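Local coordinates for lumazine-binding protein (Silicibacter pomeroyi DSS-3, PDB 3FKA), which is of unknown function but has an NTF2-like fold of the putative lumazine-binding family, consistent with a small-molecule pocket between its helices and curved sheet, at residues B[82-88]-B[99-105]; B[14-18]-B[32-36]; B[22-27]-B[57-61]; B[40-44]-B[115-119]. The contacts are given in a common frame with arbitrary orientation. Where two conformers were deposited one is given. Numbering follows the deposited sequence.

Contact 1. Residues B[82-88]-B[99-105]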
# COMPACT_ATOMS: atom_id res chain seq x y z
N ASP B 82 5.50 5.53 14.57
CA ASP B 82 6.01 4.31 15.20
C ASP B 82 5.23 3.02 14.84
O ASP B 82 5.40 2.00 15.53
CB ASP B 82 6.18 4.51 16.72
CG ASP B 82 4.89 4.81 17.45
OD1 ASP B 82 3.81 4.77 16.83
OD2 ASP B 82 4.99 5.08 18.67
N ILE B 83 4.36 3.08 13.82
CA ILE B 83 3.62 1.90 13.36
C ILE B 83 3.96 1.59 11.90
O ILE B 83 4.26 2.49 11.10
CB ILE B 83 2.07 2.00 13.58
CG1 ILE B 83 1.44 3.20 12.88
CG2 ILE B 83 1.77 2.02 15.10
CD1 ILE B 83 -0.10 3.14 12.84
N ALA B 84 3.92 0.30 11.57
CA ALA B 84 4.18 -0.16 10.21
C ALA B 84 3.30 -1.34 9.88
O ALA B 84 2.84 -2.06 10.79
CB ALA B 84 5.65 -0.54 10.00
N MSE B 85 3.06 -1.51 8.59
CA MSE B 85 2.28 -2.64 8.12
C MSE B 85 3.00 -3.11 6.86
O MSE B 85 3.34 -2.28 6.00
CB MSE B 85 0.85 -2.21 7.93
CG MSE B 85 -0.05 -3.34 7.70
SE MSE B 85 -1.90 -2.74 7.67
CE MSE B 85 -1.77 -1.24 6.42
N LEU B 86 3.23 -4.41 6.77
CA LEU B 86 4.00 -5.02 5.68
C LEU B 86 3.28 -6.16 5.01
O LEU B 86 2.59 -6.93 5.67
CB LEU B 86 5.28 -5.64 6.25
CG LEU B 86 6.53 -4.96 6.89
CD1 LEU B 86 7.56 -4.49 5.85
CD2 LEU B 86 6.15 -3.84 7.88
N HIS B 87 3.47 -6.28 3.70
CA HIS B 87 2.93 -7.39 2.90
C HIS B 87 4.18 -8.15 2.47
O HIS B 87 5.01 -7.61 1.72
CB HIS B 87 2.07 -6.95 1.71
CG HIS B 87 1.70 -8.05 0.76
ND1 HIS B 87 1.29 -7.82 -0.53
CD2 HIS B 87 1.73 -9.40 0.91
CE1 HIS B 87 1.03 -8.97 -1.12
NE2 HIS B 87 1.29 -9.95 -0.27
N VAL B 88 4.31 -9.39 2.95
CA VAL B 88 5.42 -10.24 2.63
C VAL B 88 4.94 -11.53 1.96
O VAL B 88 3.94 -12.11 2.40
CB VAL B 88 6.22 -10.66 3.93
CG1 VAL B 88 7.45 -11.54 3.61
CG2 VAL B 88 6.65 -9.42 4.75
N ASP B 99 1.52 -12.76 3.71
CA ASP B 99 1.44 -12.36 5.10
C ASP B 99 1.25 -10.86 5.20
O ASP B 99 1.93 -10.11 4.48
CB ASP B 99 2.75 -12.63 5.84
CG ASP B 99 3.07 -14.09 6.03
OD1 ASP B 99 2.21 -14.99 5.90
OD2 ASP B 99 4.23 -14.34 6.38
N PHE B 100 0.31 -10.41 6.05
CA PHE B 100 0.09 -9.01 6.35
C PHE B 100 0.48 -8.88 7.82
O PHE B 100 -0.20 -9.44 8.68
CB PHE B 100 -1.32 -8.50 6.13
CG PHE B 100 -1.79 -8.53 4.70
CD1 PHE B 100 -0.91 -8.41 3.60
CD2 PHE B 100 -3.15 -8.49 4.44
CE1 PHE B 100 -1.40 -8.35 2.34
CE2 PHE B 100 -3.62 -8.40 3.18
CZ PHE B 100 -2.76 -8.33 2.11
N LEU B 101 1.57 -8.15 8.08
CA LEU B 101 2.11 -7.95 9.41
C LEU B 101 1.86 -6.54 9.94
O LEU B 101 1.97 -5.61 9.17
CB LEU B 101 3.63 -8.16 9.37
CG LEU B 101 4.30 -9.45 8.87
CD1 LEU B 101 5.82 -9.23 8.64
CD2 LEU B 101 4.09 -10.65 9.79
N THR B 102 1.52 -6.40 11.23
CA THR B 102 1.36 -5.08 11.88
C THR B 102 2.60 -5.07 12.79
O THR B 102 2.91 -6.11 13.42
CB THR B 102 0.05 -4.85 12.64
OG1 THR B 102 -0.20 -5.94 13.53
CG2 THR B 102 -1.09 -4.74 11.65
N VAL B 103 3.29 -3.93 12.86
CA VAL B 103 4.55 -3.84 13.59
C VAL B 103 4.58 -2.53 14.35
O VAL B 103 4.03 -1.52 13.87
CB VAL B 103 5.75 -3.88 12.61
CG1 VAL B 103 7.07 -4.18 13.34
CG2 VAL B 103 5.55 -4.93 11.48
N LEU B 104 5.22 -2.54 15.52
CA LEU B 104 5.33 -1.37 16.37
C LEU B 104 6.79 -1.12 16.72
O LEU B 104 7.51 -2.06 17.06
CB LEU B 104 4.58 -1.56 17.67
CG LEU B 104 4.52 -0.40 18.67
CD1 LEU B 104 3.61 0.73 18.16
CD2 LEU B 104 4.04 -0.89 20.04
N LEU B 105 7.20 0.14 16.64
CA LEU B 105 8.53 0.56 17.04
C LEU B 105 8.39 0.78 18.53
O LEU B 105 7.73 1.74 18.94
CB LEU B 105 8.95 1.85 16.34
CG LEU B 105 10.28 2.49 16.78
CD1 LEU B 105 11.46 1.59 16.57
CD2 LEU B 105 10.45 3.80 16.02
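Strands 83-88 and 99-105 run antiparallel, with axes 4.7 Å apart at closest approach and N-to-C directions at 162°. They are the arms of the hairpin of strands 83-92 and 95-106. Ala84 with Val103, Leu86 with Leu101 and Val88 with Asp99 form hydrogen-bonded pairs. Each has two bonds, such as Val88 N to Asp99 O at 2.9 Å and Asp99 N to Val88 O at 2.8 Å. Leu105 N adds a bond of 2.8 Å to Asp82 O. Around the non-hydrogen-bonded pairs the CA atoms make CA-H...O contacts to carbonyls across the strands, as Met85 CA does to Leu101 O at 3.2 Å.

Ala84, Leu86, Val88, Leu101 and Val103 point to the face covered by helix 4-24. Leu86 CD2 lies 3.8 Å from Val103 CG2. Val88 CG2 is 4.0 Å from Leu101 CD1. Asp99 is on this face too, and bonds to Tyr18 and Asn90. The other face carries Ile83, Met85 (selenomethionine), His87, Phe100, Thr102 and Leu104. There the edge of Phe100 meets the face of His87 in a T-shaped pair, centroids 5.1 Å apart. His87 NE2 is held by Asp98. Thr102 bonds to Ser114 of the second subunit, which also packs on Ile83, Phe100 and Leu104.

The chemistry implies a sheet with two buried faces: one packs against the helix, the other helps form the subunit interface.

Contact 2. Residues B[14-18]-B[32-36]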
# COMPACT_ATOMS: atom_id res chain seq x y z
N LEU B 14 14.02 -6.93 9.76
CA LEU B 14 13.04 -7.65 10.57
C LEU B 14 12.38 -8.75 9.74
O LEU B 14 12.24 -9.87 10.22
CB LEU B 14 11.99 -6.70 11.15
CG LEU B 14 10.84 -7.32 11.96
CD1 LEU B 14 11.38 -8.01 13.17
CD2 LEU B 14 9.81 -6.23 12.35
N VAL B 15 11.98 -8.45 8.50
CA VAL B 15 11.35 -9.45 7.63
C VAL B 15 12.31 -10.61 7.36
O VAL B 15 11.92 -11.76 7.44
CB VAL B 15 10.88 -8.85 6.30
CG1 VAL B 15 10.34 -9.96 5.40
CG2 VAL B 15 9.80 -7.81 6.56
N GLU B 16 13.57 -10.30 7.05
CA GLU B 16 14.56 -11.33 6.82
C GLU B 16 14.74 -12.22 8.07
O GLU B 16 14.79 -13.44 7.97
CB GLU B 16 15.90 -10.73 6.40
CG GLU B 16 16.95 -11.82 6.12
CD GLU B 16 18.23 -11.28 5.49
OE1 GLU B 16 18.43 -10.05 5.39
OE2 GLU B 16 19.06 -12.12 5.06
N THR B 17 14.80 -11.59 9.24
CA THR B 17 14.94 -12.32 10.50
C THR B 17 13.73 -13.23 10.71
O THR B 17 13.87 -14.40 11.11
CB THR B 17 15.11 -11.35 11.68
OG1 THR B 17 16.31 -10.59 11.48
CG2 THR B 17 15.22 -12.13 12.97
N TYR B 18 12.55 -12.67 10.47
CA TYR B 18 11.30 -13.41 10.58
C TYR B 18 11.25 -14.65 9.69
O TYR B 18 11.03 -15.75 10.19
CB TYR B 18 10.09 -12.47 10.30
CG TYR B 18 8.87 -13.17 9.80
CD1 TYR B 18 8.23 -14.10 10.57
CD2 TYR B 18 8.34 -12.87 8.55
CE1 TYR B 18 7.13 -14.75 10.10
CE2 TYR B 18 7.24 -13.51 8.06
CZ TYR B 18 6.63 -14.46 8.83
OH TYR B 18 5.52 -15.09 8.31
N ARG B 32 11.97 -13.05 20.28
CA ARG B 32 12.53 -11.71 20.28
C ARG B 32 11.73 -10.79 19.36
O ARG B 32 11.38 -9.71 19.74
CB ARG B 32 13.99 -11.69 19.81
CG ARG B 32 14.60 -10.29 19.64
CD ARG B 32 16.00 -10.34 19.05
NE ARG B 32 16.51 -8.99 18.78
CZ ARG B 32 17.08 -8.16 19.66
NH1 ARG B 32 17.24 -8.50 20.95
NH2 ARG B 32 17.50 -6.97 19.26
N ILE B 33 11.46 -11.26 18.14
CA ILE B 33 10.77 -10.43 17.11
C ILE B 33 9.25 -10.29 17.14
O ILE B 33 8.70 -9.40 16.44
CB ILE B 33 11.25 -10.85 15.70
CG1 ILE B 33 10.70 -12.22 15.27
CG2 ILE B 33 12.81 -10.75 15.68
CD1 ILE B 33 11.13 -12.62 13.87
N PHE B 34 8.59 -11.17 17.88
CA PHE B 34 7.15 -11.16 18.08
C PHE B 34 6.86 -10.85 19.54
O PHE B 34 7.49 -11.45 20.44
CB PHE B 34 6.50 -12.51 17.78
CG PHE B 34 6.33 -12.82 16.33
CD1 PHE B 34 7.30 -13.54 15.63
CD2 PHE B 34 5.18 -12.44 15.66
CE1 PHE B 34 7.14 -13.84 14.29
CE2 PHE B 34 5.02 -12.74 14.30
CZ PHE B 34 6.00 -13.45 13.63
N PHE B 35 5.93 -9.92 19.78
CA PHE B 35 5.46 -9.61 21.11
C PHE B 35 4.85 -10.86 21.73
O PHE B 35 4.30 -11.71 21.03
CB PHE B 35 4.39 -8.51 21.10
CG PHE B 35 4.94 -7.12 21.02
CD1 PHE B 35 5.36 -6.49 22.19
CD2 PHE B 35 5.01 -6.41 19.83
CE1 PHE B 35 5.86 -5.18 22.18
CE2 PHE B 35 5.50 -5.08 19.82
CZ PHE B 35 5.94 -4.49 21.00
N GLY B 36 4.93 -10.95 23.06
CA GLY B 36 4.35 -12.07 23.80
C GLY B 36 2.89 -12.35 23.47
O GLY B 36 2.52 -13.50 23.33
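Ile33, with chi1 near +60° (p) and chi2 t, gives the largest share of this contact. Its CA-to-CB bond points toward helix 14-18, and the extended chi2 takes CD1 to within 3.4 Å of Tyr18 CA and 3.7 Å of Tyr18 CB. Its CG2 branch lies 3.9 Å from Thr17 CG2. Leu14 sets off sideways, but its t, p rotamer brings CD1 to 3.8 Å from Ile33 CB. Thr17 is m, and its OG1 bonds back to Ala13 O of its own helix.

The two segments join the long helix 4-24 to the end of the short helix 27-33. In this NTF2-like fold these helices lie on the concave side of the curved sheet. Phe34 is the first residue to leave helical geometry after helix 27-33, so here the chain passes from helix to extended backbone.

Phe34 is m, which brings CZ to 3.8 Å from Tyr18 CD1. The two rings meet obliquely, with centroids 5.9 Å apart and planes at 76°. Phe56 makes an edge-to-face pair with Phe34. Tyr18 is t, and its hydroxyl hydrogen-bonds to Asp99 of the sheet. An unidentified ligand lies about 4 Å from the Tyr18 side chain, so this tyrosine borders a probable pocket.

Contact 3. Residues B[22-27]-B[57-61]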
# COMPACT_ATOMS: atom_id res chain seq x y z
N MSE B 22 11.55 -18.46 11.17
CA MSE B 22 10.42 -19.36 10.93
C MSE B 22 10.90 -20.63 10.26
O MSE B 22 10.58 -21.73 10.71
CB MSE B 22 9.36 -18.72 10.04
CG MSE B 22 8.27 -19.71 9.55
SE MSE B 22 6.73 -18.86 8.73
CE MSE B 22 6.51 -17.60 10.07
N THR B 23 11.67 -20.47 9.19
CA THR B 23 12.21 -21.60 8.43
C THR B 23 13.08 -22.51 9.29
O THR B 23 12.93 -23.73 9.23
CB THR B 23 13.02 -21.10 7.22
OG1 THR B 23 12.18 -20.28 6.39
CG2 THR B 23 13.61 -22.27 6.44
N ARG B 24 13.96 -21.92 10.09
CA ARG B 24 14.89 -22.66 10.95
C ARG B 24 14.32 -23.18 12.28
O ARG B 24 14.96 -24.01 12.94
CB ARG B 24 16.10 -21.78 11.29
CG ARG B 24 16.92 -21.37 10.09
CD ARG B 24 17.84 -22.48 9.62
NE ARG B 24 18.59 -22.07 8.42
CZ ARG B 24 18.22 -22.26 7.16
NH1 ARG B 24 17.12 -22.92 6.83
NH2 ARG B 24 18.99 -21.81 6.18
N GLY B 25 13.13 -22.71 12.65
CA GLY B 25 12.52 -23.08 13.92
C GLY B 25 13.34 -22.49 15.07
O GLY B 25 13.58 -23.15 16.09
N ASP B 26 13.77 -21.24 14.89
CA ASP B 26 14.60 -20.56 15.89
C ASP B 26 13.70 -19.91 16.93
O ASP B 26 13.23 -18.79 16.73
CB ASP B 26 15.49 -19.56 15.15
CG ASP B 26 16.51 -18.89 16.03
OD1 ASP B 26 16.39 -18.84 17.27
OD2 ASP B 26 17.48 -18.38 15.43
N ARG B 27 13.43 -20.63 18.02
CA ARG B 27 12.57 -20.13 19.09
C ARG B 27 13.07 -18.80 19.71
O ARG B 27 12.27 -17.86 19.81
CB ARG B 27 12.32 -21.19 20.18
CG ARG B 27 11.59 -20.66 21.40
CD ARG B 27 11.31 -21.72 22.39
NE ARG B 27 10.35 -22.72 21.92
CZ ARG B 27 9.03 -22.65 22.04
NH1 ARG B 27 8.42 -21.60 22.60
NH2 ARG B 27 8.30 -23.67 21.61
N ILE B 57 5.18 -20.72 17.36
CA ILE B 57 6.60 -21.08 17.49
C ILE B 57 6.75 -22.63 17.52
O ILE B 57 7.62 -23.18 16.85
CB ILE B 57 7.27 -20.41 18.69
CG1 ILE B 57 7.38 -18.92 18.42
CG2 ILE B 57 8.64 -21.03 18.90
CD1 ILE B 57 7.96 -18.17 19.57
N ALA B 58 5.86 -23.32 18.23
CA ALA B 58 5.86 -24.78 18.24
C ALA B 58 5.63 -25.31 16.81
O ALA B 58 6.19 -26.33 16.45
CB ALA B 58 4.81 -25.33 19.18
N MSE B 59 4.81 -24.62 16.02
CA MSE B 59 4.56 -25.03 14.62
C MSE B 59 5.82 -24.82 13.78
O MSE B 59 6.11 -25.64 12.90
CB MSE B 59 3.33 -24.31 14.06
CG MSE B 59 2.07 -24.77 14.75
SE MSE B 59 0.61 -23.58 14.32
CE MSE B 59 -0.77 -24.42 15.42
N CYS B 60 6.58 -23.73 14.05
CA CYS B 60 7.84 -23.46 13.35
C CYS B 60 8.85 -24.53 13.73
O CYS B 60 9.57 -25.03 12.88
CB CYS B 60 8.40 -22.08 13.65
SG CYS B 60 7.36 -20.75 13.04
N GLU B 61 8.91 -24.89 15.02
CA GLU B 61 9.81 -25.96 15.42
C GLU B 61 9.48 -27.26 14.65
O GLU B 61 10.37 -27.92 14.12
CB GLU B 61 9.77 -26.20 16.93
CG GLU B 61 10.34 -25.08 17.76
CD GLU B 61 10.16 -25.31 19.26
OE1 GLU B 61 9.06 -25.78 19.69
OE2 GLU B 61 11.11 -24.97 20.02
O HOH W 1 9.51 -24.17 10.35
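Arg27 lays one face of its guanidinium over Ile57, with CZ 3.6 Å from Ile57 CG2. The edge of the same group turns to Glu61. Arg27 NE bonds to Glu61 OE2 at 3.0 Å, and Arg27 NH2 to Glu61 OE1 at 3.0 Å. This is a two-pronged salt bridge. Arg27 NH1 has a second acidic partner in Glu31.

Gly25 ends helix 4-24 as the C-prime residue of a Schellman motif. Its phi of 67° favours glycine. Space favours it too, because a CB here would sit tightly against Cys60 O and Glu61 CA. The lack of a side chain lets the CA atoms of Gly25 and Glu61 come within 4.2 Å. Asp26 then takes the N-cap position of the next helix and caps Ala29 N through OD1.

Deeper in, CG of Met22 (selenomethionine) touches Cys60 SG at 3.8 Å. A water lies 2.7 Å from both Met22 O and Cys60 O and bridges the two helices. An unidentified ligand lies about 3 Å from the Met22 side chain.

The contact packs the turn between helices 4-24 and 27-33 against helix 53-63. Leu30 of helix 27-33 covers Ile57 and Cys60, and Met22 CE reaches Lys115 of strand 109-119.

Contact 4. Residues B[40-44]-B[115-119]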
# COMPACT_ATOMS: atom_id res chain seq x y z
N GLU B 40 -1.07 -15.06 15.18
CA GLU B 40 -0.88 -15.51 13.79
C GLU B 40 -2.24 -16.06 13.43
O GLU B 40 -2.67 -17.06 14.02
CB GLU B 40 0.18 -16.55 13.59
CG GLU B 40 0.22 -17.02 12.14
CD GLU B 40 1.04 -18.23 11.92
OE1 GLU B 40 0.76 -19.26 12.54
OE2 GLU B 40 1.93 -18.16 11.07
N VAL B 41 -2.90 -15.46 12.44
CA VAL B 41 -4.27 -15.80 12.08
C VAL B 41 -4.51 -16.00 10.60
O VAL B 41 -4.06 -15.22 9.78
CB VAL B 41 -5.23 -14.67 12.56
CG1 VAL B 41 -6.69 -15.05 12.37
CG2 VAL B 41 -4.95 -14.29 14.03
N GLY B 42 -5.27 -17.02 10.25
CA GLY B 42 -5.63 -17.25 8.85
C GLY B 42 -6.45 -18.50 8.76
O GLY B 42 -6.76 -19.11 9.80
N HIS B 43 -6.84 -18.83 7.53
CA HIS B 43 -7.57 -20.06 7.25
C HIS B 43 -6.53 -21.12 6.87
O HIS B 43 -5.65 -20.86 6.04
CB HIS B 43 -8.63 -19.93 6.18
CG HIS B 43 -9.82 -19.16 6.63
ND1 HIS B 43 -10.15 -17.92 6.12
CD2 HIS B 43 -10.72 -19.42 7.61
CE1 HIS B 43 -11.22 -17.47 6.75
NE2 HIS B 43 -11.59 -18.37 7.65
N TYR B 44 -6.66 -22.28 7.48
CA TYR B 44 -5.75 -23.38 7.24
C TYR B 44 -6.60 -24.63 7.24
O TYR B 44 -7.30 -24.90 8.21
CB TYR B 44 -4.71 -23.39 8.35
CG TYR B 44 -3.57 -24.35 8.10
CD1 TYR B 44 -2.51 -24.00 7.27
CD2 TYR B 44 -3.54 -25.59 8.72
CE1 TYR B 44 -1.46 -24.87 7.03
CE2 TYR B 44 -2.49 -26.47 8.50
CZ TYR B 44 -1.46 -26.11 7.65
OH TYR B 44 -0.41 -26.99 7.41
N LYS B 115 0.22 -11.11 12.68
CA LYS B 115 0.41 -11.61 11.33
C LYS B 115 -0.88 -12.28 10.86
O LYS B 115 -1.38 -13.15 11.54
CB LYS B 115 1.51 -12.66 11.24
CG LYS B 115 1.87 -13.10 9.79
CD LYS B 115 2.41 -14.53 9.73
CE LYS B 115 3.54 -14.80 10.72
NZ LYS B 115 3.97 -16.21 10.62
N VAL B 116 -1.43 -11.83 9.73
CA VAL B 116 -2.59 -12.50 9.12
C VAL B 116 -2.02 -13.03 7.82
O VAL B 116 -1.10 -12.42 7.26
CB VAL B 116 -3.88 -11.66 8.87
CG1 VAL B 116 -4.47 -11.21 10.21
CG2 VAL B 116 -3.63 -10.50 7.93
N TYR B 117 -2.50 -14.19 7.39
CA TYR B 117 -2.00 -14.81 6.19
C TYR B 117 -3.08 -15.52 5.40
O TYR B 117 -4.19 -15.83 5.91
CB TYR B 117 -0.90 -15.84 6.54
CG TYR B 117 -1.48 -17.04 7.28
CD1 TYR B 117 -2.05 -18.13 6.60
CD2 TYR B 117 -1.54 -17.04 8.67
CE1 TYR B 117 -2.64 -19.19 7.27
CE2 TYR B 117 -2.11 -18.13 9.35
CZ TYR B 117 -2.66 -19.19 8.64
OH TYR B 117 -3.22 -20.26 9.33
N ARG B 118 -2.77 -15.76 4.13
CA ARG B 118 -3.63 -16.58 3.30
C ARG B 118 -2.68 -17.45 2.49
O ARG B 118 -1.58 -17.02 2.14
CB ARG B 118 -4.64 -15.80 2.44
CG ARG B 118 -4.14 -14.99 1.26
CD ARG B 118 -3.76 -15.83 0.01
NE ARG B 118 -3.35 -14.97 -1.10
CZ ARG B 118 -4.00 -14.78 -2.25
NH1 ARG B 118 -5.14 -15.41 -2.55
NH2 ARG B 118 -3.48 -13.94 -3.13
N ILE B 119 -3.10 -18.68 2.23
CA ILE B 119 -2.30 -19.61 1.45
C ILE B 119 -2.77 -19.51 0.01
O ILE B 119 -3.97 -19.59 -0.26
CB ILE B 119 -2.46 -21.05 1.94
CG1 ILE B 119 -1.99 -21.16 3.39
CG2 ILE B 119 -1.67 -21.99 1.01
CD1 ILE B 119 -2.33 -22.45 4.08
O HOH W 2 -2.91 -19.51 12.12
O HOH W 3 -6.43 -17.11 5.25
O HOH W 4 -5.54 -19.36 3.73
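Backbone hydrogen bonds join strands 40-44 and 115-119 in parallel, with their axes 4.7 Å apart and inclined by 19°. Val41 N bonds to Lys115 O at 2.9 Å, and Tyr117 N to Val41 O at 3.0 Å. Farther along, the strands part and two waters fill the gap. One links His43 N (2.9 Å) to Tyr117 O (2.7 Å). Another links His43 O (2.8 Å) to Ile119 N (2.9 Å). At the paired end a third water joins Glu40 O (3.1 Å) to the Tyr117 side chain at OH (2.9 Å).

The charged contact is a salt bridge, Glu40 OE2 to Lys115 NZ at 2.9 Å. Glu40 OE1 bonds to Asn51 and to an unidentified ligand.

Among the CH-pi and apolar contacts, Gly42 CA sits over the face of Tyr117, 3.8 Å from the ring centroid. A CB on Gly42 would clash with Tyr117 O. Tyr44 CD1 meets Ile119 CD1 at 3.6 Å. Val41 and Val116 share the other face of the sheet, where both pack on Val113 of the second subunit.

This parallel pair, within an otherwise antiparallel curved sheet, belongs to the NTF2-like fold. The ligand at Glu40, probably from the crystallisation liquor, may mark a pocket as in other NTF2-like proteins.

How the contacts relate
Contacts 1 and 2 are buried; contacts 3 and 4 are partly buried and lie nearer the surface. Contacts 1 and 4 belong to one sheet, where strands 95-106 and 109-119 are neighbours joined by Phe100 N to Val116 O at 2.7 Å. Both rest on backbone bonds and touch the second subunit. Contacts 2 and 3 share helix 4-24. Contact 2 is apolar side-chain packing; contact 3 adds a salt bridge and close backbone packing with a bridging water. The helices meet the sheet through apolar packing, such as Val103 CG1 to Leu14 CD2 at 3.6 Å, and at Tyr18 OH, 2.4 Å from Asp99 OD2, a probable hydrogen bond. Contacts 1 and 3 do not touch.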